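Local coordinates for protein Phosphoglucosamine/phosphogalactosamine mutase (Sulfolobus tokodaii, PDB 2F7L) that interconverts glucosamine 6-phosphate with glucosamine 1-phosphate, and the galactosamine counterparts, as a magnesium-dependent mutase serving the synthesis of UDP-GlcNAc and UDP-GalNAc, at residues Ile152-Val163 with Leu186-Leu195; Asn172-Val183 with Leu232-Asp243. All blocks are in the same frame, centred on the assembly; numbering follows the deposited sequence.

Contact 1: residues Ile152-Val163 with Leu186-Leu195; sequences ISTYVNGILSHV and LSTPLVARAL
A helix-helix packing in alpha/beta/alpha domain II of the phosphohexose mutase fold brings I152, V156 and L160 of helix 152-160 onto S187, L190, V191 and A194 at and along helix 188-194. The axes come within 9.8 Å and cross at -45°, consistent with ridges-into-grooves packing of rows spaced four residues apart: I152, V156 and L160 form one ridge, and V156 is set between L190 and V191. At the N-terminal end the methyl CG2 of I152 lies 3.5 Å from the carbonyl O of L186, and CD1 of I152 approaches CB of L186, the two side chains crossing at about a right angle. V156 uses its two branches separately. CG1, anti to the backbone N (chi1 172°), reaches CG1 of V191 at 3.9 Å, whereas CG2 rests 4.1 Å from CB of L190. The same V191 methyl also meets CD1 of I159, which in turn lies over one face of the Y155 ring, toward its rim; the edge of that ring faces S187, with CE2 of Y155 3.8 Å from S187 OG. Contacts between the two segments are van der Waals, mostly apolar. Around them, I152 and S187 also touch P75, I159 leans on helix 342-356, and the Y155 hydroxyl has a weak hydrogen bond to D341. The C-terminal end closes on L160, whose two methyls straddle A194: CD1 of L160 is 3.4 Å from A194 CB, while the L160 and L195 side chains run past each other in opposite directions, bringing L160 CD2 to 3.6 Å from L195 CD2.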
loop_
_atom_site.group_PDB
_atom_site.type_symbol
_atom_site.label_atom_id
_atom_site.label_comp_id
_atom_site.label_asym_id
_atom_site.label_seq_id
_atom_site.Cartn_x
_atom_site.Cartn_y
_atom_site.Cartn_z
ATOM N N ILE A 152 5.178 4.168 -17.586
ATOM C CA ILE A 152 5.018 5.443 -16.885
ATOM C C ILE A 152 4.025 6.336 -17.657
ATOM O O ILE A 152 2.992 6.750 -17.112
ATOM C CB ILE A 152 6.350 6.229 -16.759
ATOM C CG1 ILE A 152 7.414 5.400 -16.029
ATOM C CG2 ILE A 152 6.103 7.524 -16.019
ATOM C CD1 ILE A 152 7.210 5.263 -14.576
ATOM N N SER A 153 4.334 6.629 -18.918
ATOM C CA SER A 153 3.454 7.480 -19.718
ATOM C C SER A 153 2.011 7.021 -19.661
ATOM O O SER A 153 1.124 7.854 -19.470
ATOM C CB SER A 153 3.894 7.545 -21.192
ATOM O OG SER A 153 3.353 6.475 -21.967
ATOM N N THR A 154 1.763 5.719 -19.816
ATOM C CA THR A 154 0.395 5.201 -19.779
ATOM C C THR A 154 -0.239 5.455 -18.411
ATOM O O THR A 154 -1.415 5.799 -18.308
ATOM C CB THR A 154 0.353 3.674 -20.049
ATOM O OG1 THR A 154 0.964 3.394 -21.307
ATOM C CG2 THR A 154 -1.061 3.160 -20.083
ATOM N N TYR A 155 0.562 5.294 -17.366
ATOM C CA TYR A 155 0.126 5.467 -15.988
ATOM C C TYR A 155 -0.309 6.893 -15.700
ATOM O O TYR A 155 -1.428 7.126 -15.241
ATOM C CB TYR A 155 1.278 5.062 -15.066
ATOM C CG TYR A 155 1.045 5.164 -13.579
ATOM C CD1 TYR A 155 0.101 4.369 -12.939
ATOM C CD2 TYR A 155 1.840 6.005 -12.799
ATOM C CE1 TYR A 155 -0.044 4.401 -11.546
ATOM C CE2 TYR A 155 1.718 6.056 -11.426
ATOM C CZ TYR A 155 0.776 5.248 -10.791
ATOM O OH TYR A 155 0.687 5.270 -9.401
ATOM N N VAL A 156 0.575 7.849 -15.968
ATOM C CA VAL A 156 0.258 9.247 -15.710
ATOM C C VAL A 156 -1.038 9.690 -16.369
ATOM O O VAL A 156 -1.920 10.241 -15.706
ATOM C CB VAL A 156 1.377 10.163 -16.173
ATOM C CG1 VAL A 156 0.928 11.611 -16.076
ATOM C CG2 VAL A 156 2.619 9.908 -15.324
ATOM N N ASN A 157 -1.147 9.440 -17.668
ATOM C CA ASN A 157 -2.335 9.809 -18.419
ATOM C C ASN A 157 -3.561 9.161 -17.810
ATOM O O ASN A 157 -4.618 9.784 -17.688
ATOM C CB ASN A 157 -2.197 9.350 -19.855
ATOM C CG ASN A 157 -0.949 9.899 -20.520
ATOM O OD1 ASN A 157 -0.351 9.227 -21.370
ATOM N ND2 ASN A 157 -0.552 11.129 -20.156
ATOM N N GLY A 158 -3.417 7.896 -17.444
ATOM C CA GLY A 158 -4.527 7.194 -16.839
ATOM C C GLY A 158 -4.970 7.938 -15.597
ATOM O O GLY A 158 -6.156 8.151 -15.394
ATOM N N ILE A 159 -4.013 8.338 -14.764
ATOM C CA ILE A 159 -4.333 9.050 -13.538
ATOM C C ILE A 159 -5.015 10.385 -13.851
ATOM O O ILE A 159 -6.081 10.687 -13.300
ATOM C CB ILE A 159 -3.057 9.334 -12.707
ATOM C CG1 ILE A 159 -2.438 8.015 -12.218
ATOM C CG2 ILE A 159 -3.386 10.289 -11.550
ATOM C CD1 ILE A 159 -1.056 8.181 -11.575
ATOM N N LEU A 160 -4.393 11.174 -14.735
ATOM C CA LEU A 160 -4.924 12.485 -15.122
ATOM C C LEU A 160 -6.337 12.434 -15.690
ATOM O O LEU A 160 -7.098 13.389 -15.586
ATOM C CB LEU A 160 -3.994 13.155 -16.132
ATOM C CG LEU A 160 -2.619 13.514 -15.552
ATOM C CD1 LEU A 160 -1.650 13.917 -16.677
ATOM C CD2 LEU A 160 -2.772 14.616 -14.493
ATOM N N SER A 161 -6.702 11.306 -16.268
ATOM C CA SER A 161 -8.014 11.169 -16.854
ATOM C C SER A 161 -9.154 11.155 -15.838
ATOM O O SER A 161 -10.318 11.050 -16.217
ATOM C CB SER A 161 -8.066 9.895 -17.678
ATOM O OG SER A 161 -8.304 8.793 -16.837
ATOM N N HIS A 162 -8.846 11.260 -14.556
ATOM C CA HIS A 162 -9.913 11.228 -13.553
ATOM C C HIS A 162 -10.105 12.491 -12.725
ATOM O O HIS A 162 -10.903 12.485 -11.789
ATOM C CB HIS A 162 -9.722 10.043 -12.610
ATOM C CG HIS A 162 -9.771 8.716 -13.299
ATOM N ND1 HIS A 162 -10.918 8.220 -13.875
ATOM C CD2 HIS A 162 -8.813 7.781 -13.495
ATOM C CE1 HIS A 162 -10.665 7.032 -14.397
ATOM N NE2 HIS A 162 -9.397 6.743 -14.180
ATOM N N VAL A 163 -9.387 13.559 -13.061
ATOM C CA VAL A 163 -9.526 14.821 -12.342
ATOM C C VAL A 163 -9.615 16.024 -13.288
ATOM O O VAL A 163 -9.061 16.017 -14.388
ATOM C CB VAL A 163 -8.350 15.066 -11.375
ATOM C CG1 VAL A 163 -8.222 13.896 -10.403
ATOM C CG2 VAL A 163 -7.081 15.272 -12.152
ATOM N N LEU A 186 9.667 9.226 -10.539
ATOM C CA LEU A 186 9.525 9.142 -11.990
ATOM C C LEU A 186 8.104 9.421 -12.428
ATOM O O LEU A 186 7.833 9.494 -13.628
ATOM C CB LEU A 186 9.895 7.746 -12.511
ATOM C CG LEU A 186 11.240 7.174 -12.099
ATOM C CD1 LEU A 186 11.393 5.740 -12.596
ATOM C CD2 LEU A 186 12.328 8.071 -12.637
ATOM N N SER A 187 7.191 9.569 -11.476
ATOM C CA SER A 187 5.819 9.804 -11.875
ATOM C C SER A 187 4.985 10.823 -11.084
ATOM O O SER A 187 4.248 11.610 -11.679
ATOM C CB SER A 187 5.090 8.456 -11.941
ATOM O OG SER A 187 5.051 7.831 -10.684
ATOM N N THR A 188 5.071 10.819 -9.758
ATOM C CA THR A 188 4.265 11.776 -9.006
ATOM C C THR A 188 4.562 13.211 -9.469
ATOM O O THR A 188 3.648 14.004 -9.664
ATOM C CB THR A 188 4.471 11.598 -7.459
ATOM O OG1 THR A 188 4.004 10.301 -7.089
ATOM C CG2 THR A 188 3.669 12.633 -6.644
ATOM N N PRO A 189 5.843 13.550 -9.678
ATOM C CA PRO A 189 6.159 14.908 -10.122
ATOM C C PRO A 189 5.570 15.202 -11.505
ATOM O O PRO A 189 5.237 16.340 -11.833
ATOM C CB PRO A 189 7.691 14.920 -10.124
ATOM C CG PRO A 189 8.026 13.967 -9.086
ATOM C CD PRO A 189 7.078 12.832 -9.352
ATOM N N LEU A 190 5.450 14.166 -12.318
ATOM C CA LEU A 190 4.909 14.341 -13.643
ATOM C C LEU A 190 3.438 14.667 -13.520
ATOM O O LEU A 190 2.939 15.559 -14.200
ATOM C CB LEU A 190 5.136 13.071 -14.468
ATOM C CG LEU A 190 6.189 13.053 -15.599
ATOM C CD1 LEU A 190 7.357 13.947 -15.325
ATOM C CD2 LEU A 190 6.634 11.635 -15.772
ATOM N N VAL A 191 2.729 13.970 -12.645
ATOM C CA VAL A 191 1.312 14.288 -12.501
ATOM C C VAL A 191 1.190 15.726 -11.966
ATOM O O VAL A 191 0.345 16.484 -12.435
ATOM C CB VAL A 191 0.552 13.263 -11.576
ATOM C CG1 VAL A 191 0.607 11.881 -12.174
ATOM C CG2 VAL A 191 1.175 13.212 -10.224
ATOM N N ALA A 192 2.050 16.115 -11.024
ATOM C CA ALA A 192 2.009 17.477 -10.477
ATOM C C ALA A 192 2.160 18.511 -11.602
ATOM O O ALA A 192 1.413 19.497 -11.668
ATOM C CB ALA A 192 3.121 17.676 -9.444
ATOM N N ARG A 193 3.132 18.270 -12.479
ATOM C CA ARG A 193 3.396 19.149 -13.611
ATOM C C ARG A 193 2.168 19.327 -14.504
ATOM O O ARG A 193 1.935 20.411 -15.053
ATOM C CB ARG A 193 4.539 18.593 -14.442
ATOM C CG ARG A 193 5.359 19.652 -15.115
ATOM C CD ARG A 193 6.573 19.034 -15.734
ATOM N NE ARG A 193 6.173 17.957 -16.632
ATOM C CZ ARG A 193 6.982 17.342 -17.491
ATOM N NH1 ARG A 193 8.261 17.687 -17.589
ATOM N NH2 ARG A 193 6.510 16.374 -18.257
ATOM N N ALA A 194 1.380 18.269 -14.654
ATOM C CA ALA A 194 0.191 18.370 -15.489
ATOM C C ALA A 194 -0.849 19.224 -14.802
ATOM O O ALA A 194 -1.588 19.941 -15.464
ATOM C CB ALA A 194 -0.383 16.993 -15.797
ATOM N N LEU A 195 -0.914 19.148 -13.476
ATOM C CA LEU A 195 -1.882 19.950 -12.727
ATOM C C LEU A 195 -1.269 21.325 -12.425
ATOM O O LEU A 195 -1.697 22.038 -11.528
ATOM C CB LEU A 195 -2.278 19.206 -11.447
ATOM C CG LEU A 195 -2.607 17.743 -11.796
ATOM C CD1 LEU A 195 -3.119 16.986 -10.586
ATOM C CD2 LEU A 195 -3.641 17.715 -12.904
#

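Contact 2: residues Asn172-Val183 with Leu232-Asp243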
loop_
_atom_site.group_PDB
_atom_site.type_symbol
_atom_site.label_atom_id
_atom_site.label_comp_id
_atom_site.label_asym_id
_atom_site.label_seq_id
_atom_site.Cartn_x
_atom_site.Cartn_y
_atom_site.Cartn_z
ATOM N N ASN A 172 -2.845 26.775 -9.200
ATOM C CA ASN A 172 -1.386 26.816 -9.203
ATOM C C ASN A 172 -0.847 26.487 -7.804
ATOM O O ASN A 172 -0.338 27.351 -7.103
ATOM C CB ASN A 172 -0.875 28.193 -9.600
ATOM C CG ASN A 172 0.637 28.237 -9.673
ATOM O OD1 ASN A 172 1.275 27.223 -9.993
ATOM N ND2 ASN A 172 1.223 29.404 -9.392
ATOM N N TYR A 173 -0.964 25.236 -7.406
ATOM C CA TYR A 173 -0.546 24.843 -6.070
ATOM C C TYR A 173 0.970 24.775 -5.921
ATOM O O TYR A 173 1.696 24.581 -6.891
ATOM C CB TYR A 173 -1.140 23.481 -5.731
ATOM C CG TYR A 173 -2.588 23.528 -5.315
ATOM C CD1 TYR A 173 -3.013 24.368 -4.292
ATOM C CD2 TYR A 173 -3.530 22.706 -5.920
ATOM C CE1 TYR A 173 -4.347 24.384 -3.882
ATOM C CE2 TYR A 173 -4.869 22.713 -5.518
ATOM C CZ TYR A 173 -5.271 23.557 -4.500
ATOM O OH TYR A 173 -6.584 23.562 -4.097
ATOM N N LYS A 174 1.434 24.941 -4.689
ATOM C CA LYS A 174 2.855 24.874 -4.376
ATOM C C LYS A 174 3.029 23.580 -3.556
ATOM O O LYS A 174 2.743 23.563 -2.358
ATOM C CB LYS A 174 3.251 26.101 -3.550
ATOM C CG LYS A 174 4.730 26.447 -3.628
ATOM C CD LYS A 174 5.168 27.417 -2.519
ATOM C CE LYS A 174 6.709 27.560 -2.484
ATOM N NZ LYS A 174 7.288 28.276 -1.290
ATOM N N VAL A 175 3.494 22.501 -4.185
ATOM C CA VAL A 175 3.632 21.216 -3.486
ATOM C C VAL A 175 5.039 20.691 -3.269
ATOM O O VAL A 175 5.971 21.062 -3.981
ATOM C CB VAL A 175 2.843 20.069 -4.223
ATOM C CG1 VAL A 175 1.357 20.385 -4.266
ATOM C CG2 VAL A 175 3.375 19.869 -5.629
ATOM N N LEU A 176 5.191 19.819 -2.272
ATOM C CA LEU A 176 6.489 19.174 -2.006
ATOM C C LEU A 176 6.274 17.663 -2.133
ATOM O O LEU A 176 5.284 17.122 -1.642
ATOM C CB LEU A 176 7.041 19.520 -0.619
ATOM C CG LEU A 176 8.244 18.652 -0.236
ATOM C CD1 LEU A 176 9.173 19.324 0.754
ATOM C CD2 LEU A 176 7.696 17.373 0.366
ATOM N N ILE A 177 7.203 16.997 -2.812
ATOM C CA ILE A 177 7.128 15.560 -3.031
ATOM C C ILE A 177 8.367 14.826 -2.503
ATOM O O ILE A 177 9.502 15.146 -2.861
ATOM C CB ILE A 177 6.949 15.274 -4.523
ATOM C CG1 ILE A 177 5.618 15.865 -5.008
ATOM C CG2 ILE A 177 6.994 13.797 -4.772
ATOM C CD1 ILE A 177 5.353 15.713 -6.506
ATOM N N ASP A 178 8.122 13.853 -1.623
ATOM C CA ASP A 178 9.173 13.043 -1.010
ATOM C C ASP A 178 9.023 11.603 -1.488
ATOM O O ASP A 178 8.355 10.785 -0.848
ATOM C CB ASP A 178 9.052 13.107 0.515
ATOM C CG ASP A 178 10.222 12.428 1.242
ATOM O OD1 ASP A 178 11.145 11.911 0.579
ATOM O OD2 ASP A 178 10.212 12.420 2.495
ATOM N N PRO A 179 9.633 11.281 -2.644
ATOM C CA PRO A 179 9.567 9.938 -3.221
ATOM C C PRO A 179 10.510 8.949 -2.556
ATOM O O PRO A 179 10.641 7.805 -3.008
ATOM C CB PRO A 179 9.908 10.189 -4.678
ATOM C CG PRO A 179 10.873 11.292 -4.584
ATOM C CD PRO A 179 10.244 12.215 -3.604
ATOM N N ALA A 180 11.172 9.393 -1.493
ATOM C CA ALA A 180 12.091 8.542 -0.736
ATOM C C ALA A 180 13.244 7.966 -1.543
ATOM O O ALA A 180 13.606 6.807 -1.394
ATOM C CB ALA A 180 11.313 7.407 -0.054
ATOM N N ASN A 181 13.834 8.792 -2.386
ATOM C CA ASN A 181 14.966 8.365 -3.203
ATOM C C ASN A 181 14.629 7.222 -4.148
ATOM O O ASN A 181 15.523 6.562 -4.688
ATOM C CB ASN A 181 16.110 7.979 -2.290
ATOM C CG ASN A 181 16.685 9.166 -1.595
ATOM O OD1 ASN A 181 16.818 9.200 -0.365
ATOM N ND2 ASN A 181 17.036 10.164 -2.378
ATOM N N SER A 182 13.337 7.013 -4.365
ATOM C CA SER A 182 12.915 5.952 -5.229
ATOM C C SER A 182 11.972 6.261 -6.400
ATOM O O SER A 182 11.541 7.388 -6.667
ATOM C CB SER A 182 12.318 4.846 -4.378
ATOM O OG SER A 182 11.950 3.747 -5.188
ATOM N N VAL A 183 11.657 5.184 -7.090
ATOM C CA VAL A 183 10.821 5.150 -8.270
ATOM C C VAL A 183 9.608 6.104 -8.312
ATOM O O VAL A 183 9.115 6.455 -9.382
ATOM C CB VAL A 183 10.453 3.642 -8.494
ATOM C CG1 VAL A 183 8.964 3.399 -8.357
ATOM C CG2 VAL A 183 11.035 3.165 -9.817
ATOM N N LEU A 232 9.172 25.879 3.664
ATOM C CA LEU A 232 8.922 26.290 2.286
ATOM C C LEU A 232 7.475 26.722 2.043
ATOM O O LEU A 232 7.107 27.005 0.904
ATOM C CB LEU A 232 9.246 25.151 1.315
ATOM C CG LEU A 232 10.687 24.765 0.969
ATOM C CD1 LEU A 232 10.681 23.458 0.175
ATOM C CD2 LEU A 232 11.347 25.879 0.181
ATOM N N LYS A 233 6.649 26.753 3.086
ATOM C CA LYS A 233 5.248 27.163 2.933
ATOM C C LYS A 233 4.557 26.570 1.701
ATOM O O LYS A 233 4.051 27.287 0.839
ATOM C CB LYS A 233 5.163 28.680 2.864
ATOM C CG LYS A 233 5.625 29.332 4.122
ATOM C CD LYS A 233 6.250 30.692 3.886
ATOM C CE LYS A 233 6.847 31.178 5.201
ATOM N NZ LYS A 233 5.861 31.013 6.334
ATOM N N VAL A 234 4.533 25.255 1.625
ATOM C CA VAL A 234 3.916 24.577 0.515
ATOM C C VAL A 234 2.443 24.368 0.868
ATOM O O VAL A 234 2.102 24.280 2.042
ATOM C CB VAL A 234 4.662 23.256 0.294
ATOM C CG1 VAL A 234 3.710 22.129 0.066
ATOM C CG2 VAL A 234 5.599 23.410 -0.868
ATOM N N ASP A 235 1.570 24.314 -0.134
ATOM C CA ASP A 235 0.140 24.122 0.118
ATOM C C ASP A 235 -0.175 22.680 0.512
ATOM O O ASP A 235 -1.144 22.404 1.225
ATOM C CB ASP A 235 -0.680 24.493 -1.121
ATOM C CG ASP A 235 -0.350 25.870 -1.640
ATOM O OD1 ASP A 235 -0.241 26.793 -0.807
ATOM O OD2 ASP A 235 -0.206 26.039 -2.874
ATOM N N LEU A 236 0.642 21.756 0.026
ATOM C CA LEU A 236 0.460 20.346 0.333
ATOM C C LEU A 236 1.760 19.601 0.077
ATOM O O LEU A 236 2.509 19.953 -0.840
ATOM C CB LEU A 236 -0.644 19.752 -0.539
ATOM C CG LEU A 236 -0.877 18.259 -0.356
ATOM C CD1 LEU A 236 -1.369 18.023 1.054
ATOM C CD2 LEU A 236 -1.881 17.760 -1.379
ATOM N N GLY A 237 2.031 18.588 0.899
ATOM C CA GLY A 237 3.232 17.786 0.730
ATOM C C GLY A 237 2.826 16.328 0.636
ATOM O O GLY A 237 1.809 15.941 1.214
ATOM N N VAL A 238 3.589 15.517 -0.099
ATOM C CA VAL A 238 3.280 14.086 -0.218
ATOM C C VAL A 238 4.503 13.212 -0.140
ATOM O O VAL A 238 5.488 13.455 -0.823
ATOM C CB VAL A 238 2.580 13.729 -1.539
ATOM C CG1 VAL A 238 2.047 12.315 -1.464
ATOM C CG2 VAL A 238 1.449 14.661 -1.786
ATOM N N ALA A 239 4.431 12.184 0.696
ATOM C CA ALA A 239 5.539 11.250 0.839
ATOM C C ALA A 239 5.114 9.819 0.460
ATOM O O ALA A 239 3.989 9.377 0.760
ATOM C CB ALA A 239 6.071 11.301 2.256
ATOM N N HIS A 240 6.017 9.111 -0.225
ATOM C CA HIS A 240 5.759 7.729 -0.651
ATOM C C HIS A 240 6.770 6.784 -0.039
ATOM O O HIS A 240 7.731 7.195 0.613
ATOM C CB HIS A 240 5.890 7.536 -2.179
ATOM C CG HIS A 240 5.009 8.423 -3.012
ATOM N ND1 HIS A 240 3.638 8.488 -2.852
ATOM C CD2 HIS A 240 5.302 9.212 -4.075
ATOM C CE1 HIS A 240 3.128 9.274 -3.782
ATOM N NE2 HIS A 240 4.115 9.724 -4.538
ATOM N N ASP A 241 6.537 5.502 -0.304
ATOM C CA ASP A 241 7.406 4.423 0.118
ATOM C C ASP A 241 8.178 4.000 -1.130
ATOM O O ASP A 241 8.023 4.593 -2.200
ATOM C CB ASP A 241 6.592 3.265 0.683
ATOM C CG ASP A 241 5.591 2.696 -0.305
ATOM O OD1 ASP A 241 4.934 3.461 -1.051
ATOM O OD2 ASP A 241 5.443 1.453 -0.308
ATOM N N GLY A 242 9.009 2.982 -0.992
ATOM C CA GLY A 242 9.841 2.521 -2.089
ATOM C C GLY A 242 9.243 2.325 -3.464
ATOM O O GLY A 242 9.838 2.768 -4.434
ATOM N N ASP A 243 8.107 1.650 -3.583
ATOM C CA ASP A 243 7.522 1.462 -4.905
ATOM C C ASP A 243 6.257 2.312 -5.150
ATOM O O ASP A 243 5.468 2.057 -6.076
ATOM C CB ASP A 243 7.272 -0.038 -5.193
ATOM C CG ASP A 243 6.287 -0.670 -4.244
ATOM O OD1 ASP A 243 5.832 -1.801 -4.515
ATOM O OD2 ASP A 243 5.967 -0.043 -3.217
#
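L176, I177 and D178 lie beside G237, V238 and A239 in a parallel pair of central strands of the domain II sheet, and this middle stretch is the tight part. V238 bonds twice to strand 174-178: its N donates to L176 O (2.8 Å), and its O accepts from D178 N (2.8 Å) in a nearly straight bond of 175°. H240 N to D178 O, 2.9 Å, carries the ladder one step further. D178 CB packs beside A239 CB, and OD1 of D178 takes the backbone N of A180 from above its carboxylate plane, an Asx turn, while OD2 forms a salt bridge with R213. Past H240 the chain enters the loop of D241 and D243, probable magnesium ligands as judged by similarity; D241 also bonds R246 N, and D243 OD1 forms a salt bridge with K107 and a hydrogen bond with T76.

The opposite end is looser and faces solvent, with N172 and K233 exposed. There D235 replaces the regular ladder by gripping the backbone of K174 twice: its N donates to K174 O (2.6 Å), and K174 N meets OD2 of D235 at 2.7 Å, from above the carboxylate plane. With CG beside its backbone N (chi1 -52°), D235 also sets OD2 at the edge of the Y173 ring, 3.6 Å from Y173 CD1. The K174 chain is fully extended past V234 and K233, so that NZ of K174 donates a hydrogen bond to L232 O at 2.5 Å.

L176 and D178 touch V228 and T225 of helix 223-231; on the other sheet face L236 and V238 meet M349 and F346 of helix 342-356, and strand 198-201 pairs with the other edge of strand 174-178.

How the contacts relate
Contact 2 is the buried sheet core of domain II; contact 1 is a partly buried helix pair, of which helix 188-194 packs on the sheet. They share a beta-alpha-beta crossover: strand 174-178 leads into helix 188-194, which returns to strand 198-201 in the same sheet. The helix thus turns one side to helix 152-160 and another to the sheet, where T188 CG2 lies 3.5 Å from I177 CD1. Contact 1 is held by apolar side chains, contact 2 chiefly by backbone hydrogen bonds, with the D235 carboxylate joining in at the end away from the probable magnesium loop. A probable hydrogen bond between T188 OG1 and H240 NE2, 2.6 Å, joins the two beside that loop.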